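Intracellular protein transport protein USO1 (Saccharomyces cerevisiae S288c, PDB 6LSU) acts as a membrane tether required for protein transport from the ER to the Golgi complex, this chain forming its globular head. Local coordinates at residues A[377-382]-A[402-407]; A[410-415]-A[497-502]; A[419-424]-A[513-518]; A[501-506]-A[519-524]. All coordinates share one frame; numbering follows the deposited sequence.

Interaction 1 (A[377-382]-A[402-407]); sequences SKIDVP and IPVVSI
I379 gives both its carbonyl and its side chain to the start of helix 404-414. The contact is the base of a two-stranded antiparallel sheet, a hairpin with a long loop, within the seventh ARM repeat of the globular head. I379 O accepts from V404 N at 3.0 Å, and this bond is almost straight (177°). Water 1 donates to the same I379 O and accepts from V405 N, the latter at 2.6 Å. One carbonyl therefore serves two N-H groups of the first helical turn, one directly and one through water. Such N-H groups have no earlier helical carbonyl to bond to. I379 CG2 is anti to its backbone N and meets V404 CG2 at 4.0 Å, the two side chains lying side by side and pointing the same way. Helix 337-346 also packs against I379, through L338, M339 and L342. D380 is next and faces P403 as a non-hydrogen-bonded pair. Its OD1 lies against the proline, 3.7 Å from P403 CG. V381 and I402 then form a hydrogen-bonded pair, with their side chains on the opposite face from D380 and P403. V381 N donates to I402 O at 2.7 Å, and I402 N returns a bond to V381 O at 3.0 Å. The buried V381 side chain packs on the first helical turn, with V381 CG1 3.8 Å from V404 CG2.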
# COMPACT_ATOMS: atom_id res chain seq x y z
N SER A 377 -3.18 1.16 -23.22
CA SER A 377 -4.25 1.78 -24.04
C SER A 377 -4.91 0.77 -24.97
O SER A 377 -5.91 1.11 -25.49
CB SER A 377 -3.75 2.89 -24.86
OG SER A 377 -2.85 2.33 -25.80
N LYS A 378 -4.36 -0.44 -25.15
CA LYS A 378 -4.88 -1.47 -26.10
C LYS A 378 -5.53 -2.62 -25.35
O LYS A 378 -6.15 -3.52 -25.99
CB LYS A 378 -3.77 -1.98 -27.00
CG LYS A 378 -2.93 -0.88 -27.64
CD LYS A 378 -2.14 -1.36 -28.81
CE LYS A 378 -0.96 -2.21 -28.44
NZ LYS A 378 0.04 -2.20 -29.53
N ILE A 379 -5.47 -2.58 -24.02
CA ILE A 379 -6.07 -3.67 -23.21
C ILE A 379 -7.59 -3.49 -23.12
O ILE A 379 -8.10 -2.37 -22.81
CB ILE A 379 -5.40 -3.73 -21.85
CG1 ILE A 379 -3.90 -3.86 -22.03
CG2 ILE A 379 -6.05 -4.84 -21.06
CD1 ILE A 379 -3.13 -3.85 -20.73
N ASP A 380 -8.29 -4.59 -23.38
CA ASP A 380 -9.77 -4.73 -23.37
C ASP A 380 -10.12 -5.81 -22.34
O ASP A 380 -9.35 -6.77 -22.15
CB ASP A 380 -10.31 -5.09 -24.75
CG ASP A 380 -10.16 -3.99 -25.79
OD1 ASP A 380 -10.40 -2.78 -25.44
OD2 ASP A 380 -9.82 -4.34 -26.97
N VAL A 381 -11.25 -5.70 -21.67
CA VAL A 381 -11.62 -6.76 -20.70
C VAL A 381 -12.97 -7.33 -21.12
O VAL A 381 -13.85 -6.63 -21.59
CB VAL A 381 -11.48 -6.28 -19.24
CG1 VAL A 381 -11.69 -4.80 -19.12
CG2 VAL A 381 -12.36 -7.05 -18.27
N PRO A 382 -13.08 -8.67 -21.12
CA PRO A 382 -14.30 -9.37 -21.52
C PRO A 382 -15.42 -9.02 -20.54
O PRO A 382 -15.16 -8.99 -19.33
CB PRO A 382 -13.88 -10.85 -21.40
CG PRO A 382 -12.83 -10.79 -20.29
CD PRO A 382 -12.01 -9.59 -20.70
N ILE A 402 -14.57 -4.38 -23.39
CA ILE A 402 -14.53 -2.93 -23.04
C ILE A 402 -13.08 -2.55 -22.79
O ILE A 402 -12.34 -3.29 -22.16
CB ILE A 402 -15.44 -2.62 -21.84
CG1 ILE A 402 -16.90 -3.00 -22.14
CG2 ILE A 402 -15.32 -1.16 -21.47
CD1 ILE A 402 -17.26 -4.40 -21.73
N PRO A 403 -12.66 -1.39 -23.30
CA PRO A 403 -11.34 -0.85 -23.00
C PRO A 403 -11.18 -0.57 -21.50
O PRO A 403 -12.07 -0.03 -20.89
CB PRO A 403 -11.24 0.44 -23.78
CG PRO A 403 -12.31 0.34 -24.80
CD PRO A 403 -13.41 -0.52 -24.20
N VAL A 404 -10.04 -1.01 -20.95
CA VAL A 404 -9.67 -0.83 -19.51
C VAL A 404 -9.77 0.66 -19.16
O VAL A 404 -10.38 1.02 -18.18
CB VAL A 404 -8.31 -1.49 -19.28
CG1 VAL A 404 -7.32 -0.66 -18.47
CG2 VAL A 404 -8.52 -2.84 -18.64
N VAL A 405 -9.37 1.56 -20.03
CA VAL A 405 -9.37 3.00 -19.63
C VAL A 405 -10.83 3.45 -19.38
O VAL A 405 -11.06 4.15 -18.41
CB VAL A 405 -8.65 3.87 -20.65
CG1 VAL A 405 -8.81 5.34 -20.34
CG2 VAL A 405 -7.20 3.48 -20.70
N SER A 406 -11.76 3.07 -20.26
CA SER A 406 -13.22 3.29 -20.08
C SER A 406 -13.69 2.77 -18.71
O SER A 406 -14.30 3.57 -17.95
CB SER A 406 -13.98 2.66 -21.24
OG SER A 406 -13.70 3.40 -22.42
N ILE A 407 -13.40 1.51 -18.33
CA ILE A 407 -13.82 0.96 -17.00
C ILE A 407 -13.26 1.82 -15.87
O ILE A 407 -13.90 2.01 -14.92
CB ILE A 407 -13.41 -0.50 -16.81
CG1 ILE A 407 -13.89 -1.37 -17.97
CG2 ILE A 407 -13.94 -1.05 -15.48
CD1 ILE A 407 -13.63 -2.79 -17.73
O HOH W 1 -8.07 0.57 -22.09

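Interaction 2 (A[410-415]-A[497-502]); sequences NWMLYA and ANLFEV
L413 is the main bump of this contact, and L499 and V502 form the hollow that takes it. L413 CD1 lies 4.1 Å from L499 CD2. The same methyl is equally close to V502 CG2 and also nears N498 O, so it sits between the two side chains and the backbone ahead of the helix. The L413 and L499 side chains cross at about a right angle. L413 and V502 instead slide past each other in opposite directions. M412 adds a second bump, its CE methyl 4.2 Å from L499 CD2. Y414 closes the other flank. One face of its ring rests on L413 CB, offset toward the rim, and Y414 OH comes 3.4 Å from V502 CG2. The backbones come closest at N410 and A497, whose CA atoms are 4.8 Å apart. No hydrogen bond joins the two segments. N498 points away and caps its own helix, its OD1 accepting from E501 N at 3.1 Å and weakly from F500 N. Its ND2 bonds to Q449 O, while N410 ND2 bonds to K496 O. The contact sets the end of helix 404-414, in ARM 7, against the start of helix 499-504, in ARM 8. Helix 514-528 packs on L413, Y414 and V502, helix 439-459 on N498 and L499, and helix 421-435 on M412.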
# COMPACT_ATOMS: atom_id res chain seq x y z
N ASN A 410 -15.28 4.97 -15.67
CA ASN A 410 -16.63 4.63 -15.25
C ASN A 410 -16.61 4.37 -13.74
O ASN A 410 -17.51 4.84 -13.04
CB ASN A 410 -17.10 3.44 -16.06
CG ASN A 410 -18.44 3.01 -15.55
OD1 ASN A 410 -18.50 2.19 -14.64
ND2 ASN A 410 -19.44 3.69 -16.05
N TRP A 411 -15.66 3.59 -13.26
CA TRP A 411 -15.63 3.16 -11.84
C TRP A 411 -15.35 4.38 -11.00
O TRP A 411 -16.12 4.61 -10.02
CB TRP A 411 -14.59 2.08 -11.59
CG TRP A 411 -15.10 0.72 -11.91
CD1 TRP A 411 -16.14 0.41 -12.71
CD2 TRP A 411 -14.56 -0.52 -11.45
NE1 TRP A 411 -16.29 -0.95 -12.79
CE2 TRP A 411 -15.35 -1.54 -11.99
CE3 TRP A 411 -13.50 -0.85 -10.60
CZ2 TRP A 411 -15.09 -2.87 -11.76
CZ3 TRP A 411 -13.27 -2.17 -10.35
CH2 TRP A 411 -14.05 -3.17 -10.92
N MET A 412 -14.35 5.15 -11.43
CA MET A 412 -13.96 6.41 -10.76
C MET A 412 -15.21 7.28 -10.53
O MET A 412 -15.34 7.83 -9.38
CB MET A 412 -12.91 7.18 -11.57
CG MET A 412 -12.28 8.22 -10.73
SD MET A 412 -11.07 9.20 -11.60
CE MET A 412 -12.03 9.56 -13.06
N LEU A 413 -16.04 7.47 -11.58
CA LEU A 413 -17.10 8.52 -11.62
C LEU A 413 -18.40 7.99 -11.01
O LEU A 413 -18.91 8.69 -10.11
CB LEU A 413 -17.41 8.94 -13.07
CG LEU A 413 -16.29 9.67 -13.79
CD1 LEU A 413 -16.70 10.04 -15.19
CD2 LEU A 413 -15.89 10.91 -13.02
N TYR A 414 -18.90 6.83 -11.49
CA TYR A 414 -20.27 6.36 -11.24
C TYR A 414 -20.33 5.11 -10.35
O TYR A 414 -21.44 4.51 -10.26
CB TYR A 414 -21.01 6.06 -12.55
CG TYR A 414 -20.98 7.18 -13.55
CD1 TYR A 414 -21.78 8.31 -13.42
CD2 TYR A 414 -20.10 7.11 -14.63
CE1 TYR A 414 -21.69 9.36 -14.34
CE2 TYR A 414 -20.01 8.14 -15.55
CZ TYR A 414 -20.80 9.28 -15.40
OH TYR A 414 -20.66 10.30 -16.29
N ALA A 415 -19.21 4.66 -9.75
CA ALA A 415 -19.21 3.38 -9.00
C ALA A 415 -19.26 3.68 -7.51
O ALA A 415 -18.45 3.06 -6.75
CB ALA A 415 -18.02 2.52 -9.33
N ALA A 497 -18.51 6.90 -19.69
CA ALA A 497 -17.08 7.09 -19.33
C ALA A 497 -16.56 8.46 -19.80
O ALA A 497 -15.37 8.51 -20.16
CB ALA A 497 -16.24 5.97 -19.90
N ASN A 498 -17.39 9.52 -19.76
CA ASN A 498 -17.04 10.84 -20.32
C ASN A 498 -16.97 11.90 -19.22
O ASN A 498 -17.91 12.07 -18.48
CB ASN A 498 -17.96 11.28 -21.47
CG ASN A 498 -17.32 12.41 -22.26
OD1 ASN A 498 -17.16 13.52 -21.76
ND2 ASN A 498 -16.84 12.11 -23.46
N LEU A 499 -15.82 12.55 -19.14
CA LEU A 499 -15.47 13.49 -18.05
C LEU A 499 -16.16 14.82 -18.34
O LEU A 499 -16.45 15.53 -17.38
CB LEU A 499 -13.95 13.66 -17.98
CG LEU A 499 -13.16 12.46 -17.49
CD1 LEU A 499 -11.67 12.58 -17.83
CD2 LEU A 499 -13.33 12.26 -16.01
N PHE A 500 -16.32 15.14 -19.63
CA PHE A 500 -16.97 16.39 -20.11
C PHE A 500 -18.47 16.33 -19.78
O PHE A 500 -19.05 17.32 -19.34
CB PHE A 500 -16.70 16.59 -21.58
CG PHE A 500 -15.31 17.09 -21.85
CD1 PHE A 500 -14.93 18.35 -21.44
CD2 PHE A 500 -14.39 16.31 -22.52
CE1 PHE A 500 -13.66 18.82 -21.71
CE2 PHE A 500 -13.11 16.77 -22.73
CZ PHE A 500 -12.75 18.03 -22.36
N GLU A 501 -19.05 15.14 -19.95
CA GLU A 501 -20.43 14.89 -19.53
C GLU A 501 -20.58 15.38 -18.08
O GLU A 501 -21.52 16.10 -17.83
CB GLU A 501 -20.77 13.42 -19.69
CG GLU A 501 -22.20 13.20 -20.17
CD GLU A 501 -22.46 11.81 -20.74
OE1 GLU A 501 -23.36 11.69 -21.60
OE2 GLU A 501 -21.75 10.85 -20.33
N VAL A 502 -19.67 15.02 -17.17
CA VAL A 502 -19.81 15.39 -15.73
C VAL A 502 -19.49 16.89 -15.58
O VAL A 502 -20.28 17.66 -15.02
CB VAL A 502 -18.92 14.53 -14.84
CG1 VAL A 502 -18.82 15.09 -13.43
CG2 VAL A 502 -19.41 13.09 -14.83

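Interaction 3 (A[419-424]-A[513-518]); sequences HTFDTR and NPFKLF
F421 and F515 hold the closest backbone approach, yet their CA atoms are 8.9 Å apart, so long side chains bridge the gap. The contact joins the N-terminal turns of helices 421-435 and 514-528 in the ARM-repeat head. The two phenylalanines make a T-shaped pair, with ring planes at 57°. F421 puts its edge to the face of F515, and CE1 sits 3.6 Å above that ring, over its centre. F421 CG is anti to the backbone N (chi1 -179°), which starts the side chain toward F515. R424 crosses F515 at about a right angle, its NH1 3.8 Å from F515 CB. An alanine in place of F515 would keep CB beside the guanidinium of R424 but would probably leave F421 CE1 without the aromatic face it meets. R424 NH2 bonds to M412 O and gives a weak bond to N513 OD1 at 3.3 Å. N513 is the N-cap of helix 514-528, and its OD1 also accepts weakly from K516 N, while its ND2 holds L413 O. Water 2 ties the groups together. It accepts from R424 NH1 at 3.1 Å and from F515 N, and donates to N513 OD1 at 2.6 Å.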
# COMPACT_ATOMS: atom_id res chain seq x y z
N HIS A 419 -18.79 -0.06 -5.34
CA HIS A 419 -17.32 -0.04 -5.06
C HIS A 419 -16.94 0.92 -3.93
O HIS A 419 -17.63 1.91 -3.70
CB HIS A 419 -16.50 0.32 -6.31
CG HIS A 419 -16.55 -0.76 -7.34
ND1 HIS A 419 -16.42 -2.09 -7.02
CD2 HIS A 419 -16.71 -0.72 -8.67
CE1 HIS A 419 -16.51 -2.83 -8.10
NE2 HIS A 419 -16.68 -2.01 -9.13
N THR A 420 -15.87 0.62 -3.22
CA THR A 420 -15.42 1.44 -2.08
C THR A 420 -14.73 2.72 -2.61
O THR A 420 -14.26 2.83 -3.77
CB THR A 420 -14.50 0.67 -1.14
OG1 THR A 420 -13.33 0.40 -1.91
CG2 THR A 420 -15.15 -0.59 -0.61
N PHE A 421 -14.65 3.69 -1.77
CA PHE A 421 -13.98 4.96 -2.10
C PHE A 421 -12.55 4.63 -2.51
O PHE A 421 -12.14 5.17 -3.53
CB PHE A 421 -14.07 5.94 -0.94
CG PHE A 421 -13.44 7.29 -1.20
CD1 PHE A 421 -13.98 8.16 -2.14
CD2 PHE A 421 -12.26 7.64 -0.57
CE1 PHE A 421 -13.40 9.39 -2.40
CE2 PHE A 421 -11.66 8.86 -0.82
CZ PHE A 421 -12.25 9.76 -1.69
N ASP A 422 -11.87 3.76 -1.77
CA ASP A 422 -10.46 3.32 -2.00
C ASP A 422 -10.27 2.83 -3.45
O ASP A 422 -9.34 3.32 -4.09
CB ASP A 422 -10.04 2.30 -0.95
CG ASP A 422 -9.63 2.95 0.37
OD1 ASP A 422 -9.70 4.22 0.48
OD2 ASP A 422 -9.22 2.20 1.27
N THR A 423 -11.16 1.96 -3.96
CA THR A 423 -11.15 1.50 -5.37
C THR A 423 -11.20 2.74 -6.27
O THR A 423 -10.33 2.93 -7.12
CB THR A 423 -12.26 0.50 -5.66
OG1 THR A 423 -12.00 -0.77 -5.07
CG2 THR A 423 -12.50 0.23 -7.13
N ARG A 424 -12.19 3.60 -6.08
CA ARG A 424 -12.35 4.85 -6.87
C ARG A 424 -11.07 5.69 -6.82
O ARG A 424 -10.70 6.30 -7.84
CB ARG A 424 -13.56 5.63 -6.36
CG ARG A 424 -14.86 4.90 -6.64
CD ARG A 424 -16.06 5.61 -6.09
NE ARG A 424 -16.32 6.75 -6.95
CZ ARG A 424 -17.06 7.81 -6.64
NH1 ARG A 424 -17.65 7.90 -5.46
NH2 ARG A 424 -17.24 8.76 -7.53
N ASN A 513 -23.60 11.72 -5.10
CA ASN A 513 -22.33 11.18 -5.63
C ASN A 513 -21.34 12.33 -5.77
O ASN A 513 -20.77 12.53 -6.83
CB ASN A 513 -22.58 10.46 -6.95
CG ASN A 513 -21.35 9.75 -7.47
OD1 ASN A 513 -20.30 9.76 -6.81
ND2 ASN A 513 -21.47 9.15 -8.64
N PRO A 514 -21.12 13.15 -4.74
CA PRO A 514 -20.35 14.38 -4.91
C PRO A 514 -18.99 14.10 -5.57
O PRO A 514 -18.59 14.86 -6.47
CB PRO A 514 -20.21 14.95 -3.48
CG PRO A 514 -20.51 13.72 -2.59
CD PRO A 514 -21.53 12.93 -3.36
N PHE A 515 -18.35 12.99 -5.17
CA PHE A 515 -16.95 12.64 -5.52
C PHE A 515 -16.81 12.48 -7.05
O PHE A 515 -15.75 12.85 -7.63
CB PHE A 515 -16.51 11.43 -4.69
CG PHE A 515 -16.01 11.90 -3.35
CD1 PHE A 515 -14.88 12.67 -3.30
CD2 PHE A 515 -16.68 11.62 -2.19
CE1 PHE A 515 -14.42 13.16 -2.10
CE2 PHE A 515 -16.21 12.11 -0.98
CZ PHE A 515 -15.10 12.90 -0.95
N LYS A 516 -17.87 12.04 -7.73
CA LYS A 516 -17.90 12.10 -9.21
C LYS A 516 -17.35 13.45 -9.73
O LYS A 516 -16.58 13.47 -10.72
CB LYS A 516 -19.32 12.00 -9.71
CG LYS A 516 -19.48 12.28 -11.18
CD LYS A 516 -20.75 11.70 -11.73
CE LYS A 516 -21.96 12.54 -11.38
NZ LYS A 516 -23.18 11.88 -11.92
N LEU A 517 -17.76 14.56 -9.11
CA LEU A 517 -17.30 15.88 -9.59
C LEU A 517 -15.86 16.09 -9.12
O LEU A 517 -15.04 16.58 -9.86
CB LEU A 517 -18.25 16.93 -9.05
CG LEU A 517 -18.32 18.27 -9.77
CD1 LEU A 517 -18.31 19.36 -8.73
CD2 LEU A 517 -17.21 18.46 -10.78
N PHE A 518 -15.55 15.65 -7.92
CA PHE A 518 -14.22 15.85 -7.27
C PHE A 518 -13.11 15.18 -8.10
O PHE A 518 -12.11 15.81 -8.43
CB PHE A 518 -14.26 15.33 -5.84
CG PHE A 518 -12.87 15.33 -5.24
CD1 PHE A 518 -12.28 16.50 -4.81
CD2 PHE A 518 -12.09 14.18 -5.29
CE1 PHE A 518 -10.96 16.50 -4.35
CE2 PHE A 518 -10.78 14.18 -4.85
CZ PHE A 518 -10.22 15.34 -4.37
O HOH W 2 -19.50 10.19 -4.37

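Interaction 4 (A[501-506]-A[519-524]); sequences EVLLNY and FTTDIF
T521 OG1 is held by two backbone carbonyls of its own helix, L517 O and F518 O. The hydroxyl lies between the backbone N and the carbonyl carbon (chi1 45°). CG2 is left to face the other segment, and it meets L503 CD1 at 4.1 Å. T520 is tied back in the same manner, its OG1 bonded to K516 O. T520 OG1 also meets carbon, with V502 CG1 3.5 Å away. T520 CG2 meets the other helix at L503, 3.9 Å from L503 CB. This is the closest backbone approach, with L503 CA and T520 CA 6.6 Å apart. The two segments belong to consecutive helices, 499-504 and 514-528, of the mainly helical ARM-repeat head. No hydrogen bond links them, and the interface is made by buried side chains. L503 reaches further along helix 514-528 and meets F524 tip to tip. With L503 CG anti to the backbone N (chi1 -178°), the branch extends toward F524. Its CD2 lies over one face of the F524 ring, 4.3 Å from the centroid and 15° off the ring normal, a CH-pi contact. The T520 methyl also lies at the edge of that ring, in its plane. An alanine at T520 would probably leave K516 O without its hydroxyl partner and open a gap between L503 CB and the F524 edge. F585 of helix 577-590 packs on L503, T521 and F524, and F500 meets the F524 ring edge-to-face.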
# COMPACT_ATOMS: atom_id res chain seq x y z
N GLU A 501 -19.05 15.14 -19.95
CA GLU A 501 -20.43 14.89 -19.53
C GLU A 501 -20.58 15.38 -18.08
O GLU A 501 -21.52 16.10 -17.83
CB GLU A 501 -20.77 13.42 -19.69
CG GLU A 501 -22.20 13.20 -20.17
CD GLU A 501 -22.46 11.81 -20.74
OE1 GLU A 501 -23.36 11.69 -21.60
OE2 GLU A 501 -21.75 10.85 -20.33
N VAL A 502 -19.67 15.02 -17.17
CA VAL A 502 -19.81 15.39 -15.73
C VAL A 502 -19.49 16.89 -15.58
O VAL A 502 -20.28 17.66 -15.02
CB VAL A 502 -18.92 14.53 -14.84
CG1 VAL A 502 -18.82 15.09 -13.43
CG2 VAL A 502 -19.41 13.09 -14.83
N LEU A 503 -18.37 17.30 -16.12
CA LEU A 503 -17.86 18.68 -15.87
C LEU A 503 -18.82 19.76 -16.41
O LEU A 503 -18.81 20.88 -15.84
CB LEU A 503 -16.51 18.82 -16.54
CG LEU A 503 -15.85 20.17 -16.32
CD1 LEU A 503 -15.34 20.24 -14.92
CD2 LEU A 503 -14.72 20.44 -17.29
N LEU A 504 -19.58 19.50 -17.48
CA LEU A 504 -20.28 20.57 -18.25
C LEU A 504 -21.80 20.33 -18.27
O LEU A 504 -22.51 21.03 -19.00
CB LEU A 504 -19.72 20.65 -19.69
CG LEU A 504 -18.23 21.00 -19.83
CD1 LEU A 504 -17.72 20.76 -21.25
CD2 LEU A 504 -17.96 22.45 -19.45
N ASN A 505 -22.29 19.33 -17.56
CA ASN A 505 -23.74 19.04 -17.47
C ASN A 505 -24.15 19.18 -16.02
O ASN A 505 -23.26 19.21 -15.13
CB ASN A 505 -24.17 17.67 -17.99
CG ASN A 505 -24.08 17.58 -19.50
OD1 ASN A 505 -23.51 18.46 -20.13
ND2 ASN A 505 -24.61 16.49 -20.07
N TYR A 506 -25.46 19.36 -15.84
CA TYR A 506 -26.09 19.58 -14.53
C TYR A 506 -26.63 18.22 -14.12
O TYR A 506 -27.26 17.54 -14.95
CB TYR A 506 -27.15 20.68 -14.61
CG TYR A 506 -27.89 20.84 -13.31
CD1 TYR A 506 -27.27 21.41 -12.20
CD2 TYR A 506 -29.17 20.33 -13.16
CE1 TYR A 506 -27.94 21.49 -10.99
CE2 TYR A 506 -29.85 20.40 -11.95
CZ TYR A 506 -29.23 20.99 -10.87
OH TYR A 506 -29.90 21.09 -9.68
N PHE A 519 -13.33 13.93 -8.48
CA PHE A 519 -12.45 13.16 -9.40
C PHE A 519 -12.31 13.90 -10.73
O PHE A 519 -11.13 14.19 -11.10
CB PHE A 519 -12.92 11.71 -9.47
CG PHE A 519 -12.60 10.94 -8.21
CD1 PHE A 519 -11.36 11.06 -7.61
CD2 PHE A 519 -13.54 10.06 -7.65
CE1 PHE A 519 -11.08 10.37 -6.43
CE2 PHE A 519 -13.26 9.34 -6.49
CZ PHE A 519 -12.04 9.52 -5.87
N THR A 520 -13.42 14.23 -11.38
CA THR A 520 -13.42 14.99 -12.67
C THR A 520 -12.56 16.26 -12.52
O THR A 520 -11.59 16.47 -13.29
CB THR A 520 -14.84 15.28 -13.14
OG1 THR A 520 -15.51 14.02 -13.28
CG2 THR A 520 -14.89 15.91 -14.52
N THR A 521 -12.81 17.10 -11.56
CA THR A 521 -12.02 18.34 -11.49
C THR A 521 -10.56 17.94 -11.22
O THR A 521 -9.64 18.55 -11.73
CB THR A 521 -12.64 19.31 -10.50
OG1 THR A 521 -12.99 18.59 -9.30
CG2 THR A 521 -13.87 19.94 -11.09
N ASP A 522 -10.34 16.96 -10.37
CA ASP A 522 -8.97 16.55 -9.98
C ASP A 522 -8.20 15.99 -11.20
O ASP A 522 -7.05 16.33 -11.40
CB ASP A 522 -9.00 15.49 -8.88
CG ASP A 522 -7.60 15.04 -8.47
OD1 ASP A 522 -6.88 15.87 -7.86
OD2 ASP A 522 -7.20 13.91 -8.85
N ILE A 523 -8.83 15.22 -12.05
CA ILE A 523 -8.16 14.79 -13.32
C ILE A 523 -7.85 15.99 -14.21
O ILE A 523 -6.68 16.06 -14.65
CB ILE A 523 -8.97 13.69 -14.04
CG1 ILE A 523 -8.02 12.73 -14.73
CG2 ILE A 523 -10.02 14.21 -14.98
CD1 ILE A 523 -7.20 12.01 -13.75
N PHE A 524 -8.81 16.91 -14.45
CA PHE A 524 -8.57 18.09 -15.34
C PHE A 524 -7.49 18.99 -14.76
O PHE A 524 -6.68 19.48 -15.53
CB PHE A 524 -9.82 18.92 -15.58
CG PHE A 524 -10.65 18.33 -16.67
CD1 PHE A 524 -10.33 18.58 -17.99
CD2 PHE A 524 -11.72 17.50 -16.38
CE1 PHE A 524 -11.10 18.05 -19.01
CE2 PHE A 524 -12.48 16.98 -17.41
CZ PHE A 524 -12.17 17.24 -18.71

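In the fold
The four contacts lie in one part of the globular head, and interactions 2, 3 and 4 touch one another. No ligand site is involved. Interactions 1 and 2 share helix 404-414, with centres about 15 Å apart, and they touch where A497 CB meets S406 O. Interactions 2 and 3 cross along the chain and are joined where two carbonyls at the end of helix 404-414 take bonds from side chains of interaction 3. Their centres are about 10 Å apart. Interactions 2 and 4 are closest, about 8 Å between centres, and share E501 and V502 of helix 499-504. Interaction 4 also adjoins interaction 3, since F519 packs on F421 and R424. Interaction 1 touches neither 3 nor 4, its nearest atoms about 7 and 9 Å away.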